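Long-range contacts in superkiller protein 7 (Saccharomyces cerevisiae, PDB 4ZKE), which binds GTP through an EF-Tu-like domain and probably links the Ski complex to the exosome in cytoplasmic mRNA decay: residues I315-Q320 and F374-G379; I381-R386 and N397-L402. One frame throughout, in Å; residues are numbered along the deposited sequence. Where two conformers were deposited one is given.

In the fold
The two contacts occupy neighbouring sites on the barrel of Ski7 domain II, with centres about 13 Å apart. Strand 314-318 of interaction 1 and strand 381-384 of interaction 2 are antiparallel neighbours in its sheet, probably joined by backbone bonds from Glu316 N to Ile383 O (2.7 Å) and from His318 N to Ile381 O (3.1 Å). Interaction 1 packs a loop against one side of strand 314-318, whereas interaction 2 packs residues 397-402, which run into strand 400-404, against the barrel wall. His318 also reaches interaction 2, its NE2 lying 3.4 Å from Leu401 CD2. The bound GTP sits elsewhere, in the nucleotide-binding domain, and neither contact forms part of its site.

Interaction 1: I315-Q320 and F374-G379; sequences IEIHTQ and FHIRKG
The wall of the domain II barrel meets its own loop where Ile317, on strand 314-318, packs against Ile376. The two branched side chains cross at about a right angle, with Ile317 CD1 3.9 Å from Ile376 CD1 and Ile317 CG2 4.0 Å from the same methyl. In Ile376, CG1 lies anti to the carbonyl carbon (chi1 -61°) and the extended chain carries CD1 to Ile317; Ile283, on strand 280-288, touches both residues. Isoleucine suits this buried place because its two branches offer methyls in two directions. The barrel is a closed, antiparallel six-stranded sheet, and residues 374-379 belong to the connection between its strands 356-364 and 381-384. Just beyond the strand end, Thr319 lays its CG2 3.7 Å from His375 O; a threonine can thus turn a methyl to the loop backbone while its hydroxyl bonds to Tyr321 O. Gly379 ends the loop segment at backbone angles where a beta carbon would press on the preceding carbonyl oxygen. On the other side of the strand, His318 NE2 donates to the anti lone pair of Glu316 OE1 at 2.8 Å, with the oxygen in the ring plane.

Interaction 2: I381-R386 and N397-L402; sequences IIIHSR and NTLKLL
Ile381 and Leu401 reach toward each other tip to tip, their CD1 methyls 3.6 Å apart. Two residues along the strand, Ile383 uses both of its branches: CG2 lies 3.9 Å from Leu399 CD2, and CD1 lies 4.2 Å from Leu401 CD2. Its CG1 sits between the backbone N and the carbonyl carbon, which sends CD1 to Leu401 while CG2, beside the N, meets Leu399. These aliphatic groups suit an interface between two sheets: strand 381-384 belongs to the domain II barrel, and strand 400-404 pairs with strand 469-473, whose Ile472 touches all four residues. At the polar edge, Arg386 turns at chi3 (-78°) and crosses Leu401 at about a right angle, with NH1 3.7 Å from Leu401 CB. NH1 also donates a rather bent bond to Leu399 O, at 3.3 Å and 141°; the oxygen lies near the guanidinium edge but 25° out of its plane. Arginine suits this place because NE forms a salt bridge with Glu316 OE1 while NH1 serves the carbonyl. A leucine in its place would probably leave Leu399 O without this donor and the Glu316 carboxylate without this positive partner.

Interaction 1: I315-Q320 and F374-G379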
loop_
_atom_site.group_PDB
_atom_site.type_symbol
_atom_site.label_atom_id
_atom_site.label_comp_id
_atom_site.label_asym_id
_atom_site.label_seq_id
_atom_site.Cartn_x
_atom_site.Cartn_y
_atom_site.Cartn_z
ATOM N N ILE A 315 13.057 -12.316 -18.878
ATOM C CA ILE A 315 12.438 -11.079 -18.409
ATOM C C ILE A 315 13.302 -9.857 -18.713
ATOM O O ILE A 315 14.481 -9.985 -19.050
ATOM C CB ILE A 315 12.155 -11.134 -16.885
ATOM C CG1 ILE A 315 13.409 -11.530 -16.091
ATOM C CG2 ILE A 315 11.027 -12.117 -16.592
ATOM C CD1 ILE A 315 14.308 -10.370 -15.691
ATOM N N GLU A 316 12.692 -8.678 -18.604
ATOM C CA GLU A 316 13.397 -7.401 -18.712
ATOM C C GLU A 316 13.266 -6.620 -17.409
ATOM O O GLU A 316 12.165 -6.471 -16.886
ATOM C CB GLU A 316 12.842 -6.557 -19.864
ATOM C CG GLU A 316 13.299 -6.968 -21.251
ATOM C CD GLU A 316 12.546 -6.230 -22.350
ATOM O OE1 GLU A 316 12.062 -5.107 -22.093
ATOM O OE2 GLU A 316 12.430 -6.775 -23.467
ATOM N N ILE A 317 14.385 -6.121 -16.896
ATOM C CA ILE A 317 14.377 -5.241 -15.733
ATOM C C ILE A 317 14.690 -3.824 -16.187
ATOM O O ILE A 317 15.773 -3.560 -16.708
ATOM C CB ILE A 317 15.398 -5.680 -14.662
ATOM C CG1 ILE A 317 15.090 -7.103 -14.190
ATOM C CG2 ILE A 317 15.378 -4.710 -13.477
ATOM C CD1 ILE A 317 16.125 -7.686 -13.244
ATOM N N HIS A 318 13.741 -2.917 -15.982
ATOM C CA HIS A 318 13.910 -1.526 -16.384
ATOM C C HIS A 318 14.124 -0.631 -15.172
ATOM O O HIS A 318 13.262 -0.532 -14.299
ATOM C CB HIS A 318 12.697 -1.056 -17.187
ATOM C CG HIS A 318 12.583 -1.707 -18.528
ATOM N ND1 HIS A 318 13.130 -1.160 -19.669
ATOM C CD2 HIS A 318 12.004 -2.870 -18.909
ATOM C CE1 HIS A 318 12.885 -1.953 -20.697
ATOM N NE2 HIS A 318 12.202 -2.997 -20.262
ATOM N N THR A 319 15.284 0.013 -15.124
ATOM C CA THR A 319 15.641 0.857 -13.994
ATOM C C THR A 319 15.097 2.269 -14.143
ATOM O O THR A 319 14.673 2.679 -15.224
ATOM C CB THR A 319 17.164 0.951 -13.815
ATOM O OG1 THR A 319 17.722 1.727 -14.882
ATOM C CG2 THR A 319 17.796 -0.432 -13.800
ATOM N N GLN A 320 15.131 3.011 -13.043
ATOM C CA GLN A 320 14.708 4.400 -13.045
ATOM C C GLN A 320 15.826 5.268 -13.607
ATOM O O GLN A 320 15.577 6.346 -14.146
ATOM C CB GLN A 320 14.315 4.845 -11.636
ATOM C CG GLN A 320 12.924 5.441 -11.575
ATOM C CD GLN A 320 11.861 4.490 -12.096
ATOM O OE1 GLN A 320 11.432 3.566 -11.404
ATOM N NE2 GLN A 320 11.436 4.714 -13.332
ATOM N N PHE A 374 25.428 -2.972 -12.342
ATOM C CA PHE A 374 24.051 -2.508 -12.443
ATOM C C PHE A 374 23.500 -2.060 -11.097
ATOM O O PHE A 374 23.895 -2.586 -10.055
ATOM C CB PHE A 374 23.162 -3.612 -13.019
ATOM C CG PHE A 374 23.210 -4.898 -12.253
ATOM C CD1 PHE A 374 22.350 -5.113 -11.195
ATOM C CD2 PHE A 374 24.104 -5.899 -12.603
ATOM C CE1 PHE A 374 22.383 -6.293 -10.493
ATOM C CE2 PHE A 374 24.143 -7.084 -11.901
ATOM C CZ PHE A 374 23.282 -7.282 -10.844
ATOM N N HIS A 375 22.580 -1.099 -11.139
ATOM C CA HIS A 375 21.912 -0.600 -9.945
ATOM C C HIS A 375 20.399 -0.732 -10.095
ATOM O O HIS A 375 19.752 0.082 -10.755
ATOM C CB HIS A 375 22.298 0.859 -9.692
ATOM C CG HIS A 375 22.812 1.125 -8.310
ATOM N ND1 HIS A 375 23.442 0.168 -7.543
ATOM C CD2 HIS A 375 22.797 2.253 -7.564
ATOM C CE1 HIS A 375 23.788 0.694 -6.382
ATOM N NE2 HIS A 375 23.408 1.959 -6.370
ATOM N N ILE A 376 19.848 -1.772 -9.478
ATOM C CA ILE A 376 18.418 -2.017 -9.509
ATOM C C ILE A 376 17.842 -1.568 -8.176
ATOM O O ILE A 376 18.260 -2.047 -7.123
ATOM C CB ILE A 376 18.112 -3.506 -9.775
ATOM C CG1 ILE A 376 18.676 -3.918 -11.139
ATOM C CG2 ILE A 376 16.611 -3.777 -9.704
ATOM C CD1 ILE A 376 18.678 -5.410 -11.382
ATOM N N ARG A 377 16.897 -0.634 -8.232
ATOM C CA ARG A 377 16.358 0.005 -7.033
ATOM C C ARG A 377 14.868 -0.266 -6.854
ATOM O O ARG A 377 14.207 -0.769 -7.764
ATOM C CB ARG A 377 16.612 1.514 -7.096
ATOM C CG ARG A 377 18.080 1.891 -6.933
ATOM C CD ARG A 377 18.511 2.988 -7.898
ATOM N NE ARG A 377 18.014 4.307 -7.512
ATOM C CZ ARG A 377 18.605 5.106 -6.626
ATOM N NH1 ARG A 377 19.719 4.723 -6.013
ATOM N NH2 ARG A 377 18.080 6.291 -6.346
ATOM N N LYS A 378 14.343 0.066 -5.677
ATOM C CA LYS A 378 12.915 -0.086 -5.408
ATOM C C LYS A 378 12.125 0.776 -6.370
ATOM O O LYS A 378 12.526 1.899 -6.671
ATOM C CB LYS A 378 12.557 0.310 -3.976
ATOM C CG LYS A 378 13.511 -0.170 -2.900
ATOM C CD LYS A 378 12.850 -0.183 -1.517
ATOM C CE LYS A 378 12.062 1.088 -1.210
ATOM N NZ LYS A 378 11.260 0.948 0.042
ATOM N N GLY A 379 10.997 0.256 -6.838
ATOM C CA GLY A 379 10.134 1.000 -7.733
ATOM C C GLY A 379 10.405 0.683 -9.189
ATOM O O GLY A 379 9.629 1.063 -10.068
#

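Interaction 2: I381-R386 and N397-L402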
loop_
_atom_site.group_PDB
_atom_site.type_symbol
_atom_site.label_atom_id
_atom_site.label_comp_id
_atom_site.label_asym_id
_atom_site.label_seq_id
_atom_site.Cartn_x
_atom_site.Cartn_y
_atom_site.Cartn_z
ATOM N N ILE A 381 10.577 -1.736 -12.461
ATOM C CA ILE A 381 9.603 -2.719 -12.907
ATOM C C ILE A 381 10.276 -3.873 -13.630
ATOM O O ILE A 381 11.382 -3.741 -14.159
ATOM C CB ILE A 381 8.539 -2.096 -13.839
ATOM C CG1 ILE A 381 9.189 -1.474 -15.073
ATOM C CG2 ILE A 381 7.727 -1.048 -13.090
ATOM C CD1 ILE A 381 8.238 -1.347 -16.238
ATOM N N ILE A 382 9.584 -5.005 -13.644
ATOM C CA ILE A 382 10.042 -6.179 -14.361
ATOM C C ILE A 382 8.907 -6.672 -15.257
ATOM O O ILE A 382 7.753 -6.747 -14.831
ATOM C CB ILE A 382 10.512 -7.288 -13.386
ATOM C CG1 ILE A 382 11.031 -8.502 -14.158
ATOM C CG2 ILE A 382 9.392 -7.689 -12.424
ATOM C CD1 ILE A 382 11.783 -9.489 -13.292
ATOM N N ILE A 383 9.240 -6.970 -16.509
ATOM C CA ILE A 383 8.270 -7.473 -17.477
ATOM C C ILE A 383 8.849 -8.664 -18.228
ATOM O O ILE A 383 10.045 -8.942 -18.133
ATOM C CB ILE A 383 7.858 -6.382 -18.491
ATOM C CG1 ILE A 383 9.087 -5.853 -19.238
ATOM C CG2 ILE A 383 7.132 -5.248 -17.774
ATOM C CD1 ILE A 383 8.761 -4.921 -20.385
ATOM N N HIS A 384 8.002 -9.367 -18.971
ATOM C CA HIS A 384 8.479 -10.446 -19.824
ATOM C C HIS A 384 9.309 -9.845 -20.950
ATOM O O HIS A 384 9.025 -8.745 -21.424
ATOM C CB HIS A 384 7.321 -11.271 -20.388
ATOM C CG HIS A 384 7.760 -12.546 -21.040
ATOM N ND1 HIS A 384 8.033 -12.641 -22.387
ATOM C CD2 HIS A 384 7.988 -13.778 -20.524
ATOM C CE1 HIS A 384 8.403 -13.876 -22.675
ATOM N NE2 HIS A 384 8.384 -14.586 -21.562
ATOM N N SER A 385 10.340 -10.566 -21.372
ATOM C CA SER A 385 11.252 -10.047 -22.379
ATOM C C SER A 385 10.561 -9.862 -23.724
ATOM O O SER A 385 9.834 -10.738 -24.194
ATOM C CB SER A 385 12.457 -10.973 -22.533
ATOM O OG SER A 385 13.298 -10.536 -23.585
ATOM N N ARG A 386 10.788 -8.700 -24.326
ATOM C CA ARG A 386 10.311 -8.413 -25.670
ATOM C C ARG A 386 11.394 -8.840 -26.660
ATOM O O ARG A 386 11.953 -8.021 -27.390
ATOM C CB ARG A 386 9.969 -6.927 -25.809
ATOM C CG ARG A 386 9.005 -6.428 -24.731
ATOM C CD ARG A 386 8.732 -4.933 -24.830
ATOM N NE ARG A 386 9.821 -4.126 -24.283
ATOM C CZ ARG A 386 9.821 -2.796 -24.241
ATOM N NH1 ARG A 386 8.787 -2.109 -24.715
ATOM N NH2 ARG A 386 10.858 -2.146 -23.728
ATOM N N ASN A 397 1.029 -6.632 -30.336
ATOM C CA ASN A 397 0.729 -7.274 -29.062
ATOM C C ASN A 397 1.822 -7.040 -28.023
ATOM O O ASN A 397 1.596 -7.217 -26.824
ATOM C CB ASN A 397 0.523 -8.777 -29.260
ATOM C CG ASN A 397 -0.941 -9.170 -29.288
ATOM O OD1 ASN A 397 -1.787 -8.431 -29.795
ATOM N ND2 ASN A 397 -1.249 -10.337 -28.736
ATOM N N THR A 398 3.006 -6.649 -28.486
ATOM C CA THR A 398 4.125 -6.375 -27.591
ATOM C C THR A 398 3.763 -5.260 -26.615
ATOM O O THR A 398 3.094 -4.292 -26.982
ATOM C CB THR A 398 5.397 -5.985 -28.371
ATOM O OG1 THR A 398 5.071 -5.008 -29.368
ATOM C CG2 THR A 398 6.008 -7.204 -29.042
ATOM N N LEU A 399 4.205 -5.406 -25.372
ATOM C CA LEU A 399 3.825 -4.481 -24.311
ATOM C C LEU A 399 4.448 -3.101 -24.513
ATOM O O LEU A 399 5.652 -2.976 -24.741
ATOM C CB LEU A 399 4.230 -5.046 -22.948
ATOM C CG LEU A 399 3.709 -4.301 -21.716
ATOM C CD1 LEU A 399 2.185 -4.257 -21.693
ATOM C CD2 LEU A 399 4.241 -4.946 -20.446
ATOM N N LYS A 400 3.611 -2.072 -24.430
ATOM C CA LYS A 400 4.057 -0.694 -24.587
ATOM C C LYS A 400 4.650 -0.172 -23.281
ATOM O O LYS A 400 3.963 -0.116 -22.262
ATOM C CB LYS A 400 2.890 0.194 -25.030
ATOM C CG LYS A 400 3.099 0.916 -26.354
ATOM C CD LYS A 400 4.092 2.068 -26.231
ATOM C CE LYS A 400 3.622 3.291 -27.009
ATOM N NZ LYS A 400 2.431 3.933 -26.378
ATOM N N LEU A 401 5.927 0.200 -23.321
ATOM C CA LEU A 401 6.616 0.736 -22.151
ATOM C C LEU A 401 7.180 2.114 -22.466
ATOM O O LEU A 401 7.840 2.302 -23.487
ATOM C CB LEU A 401 7.733 -0.211 -21.702
ATOM C CG LEU A 401 8.609 0.245 -20.530
ATOM C CD1 LEU A 401 7.772 0.571 -19.301
ATOM C CD2 LEU A 401 9.642 -0.821 -20.195
ATOM N N LEU A 402 6.910 3.071 -21.583
ATOM C CA LEU A 402 7.336 4.452 -21.779
ATOM C C LEU A 402 8.314 4.894 -20.698
ATOM O O LEU A 402 8.171 4.525 -19.534
ATOM C CB LEU A 402 6.123 5.384 -21.790
ATOM C CG LEU A 402 5.015 5.013 -22.778
ATOM C CD1 LEU A 402 3.826 5.941 -22.618
ATOM C CD2 LEU A 402 5.532 5.049 -24.206
#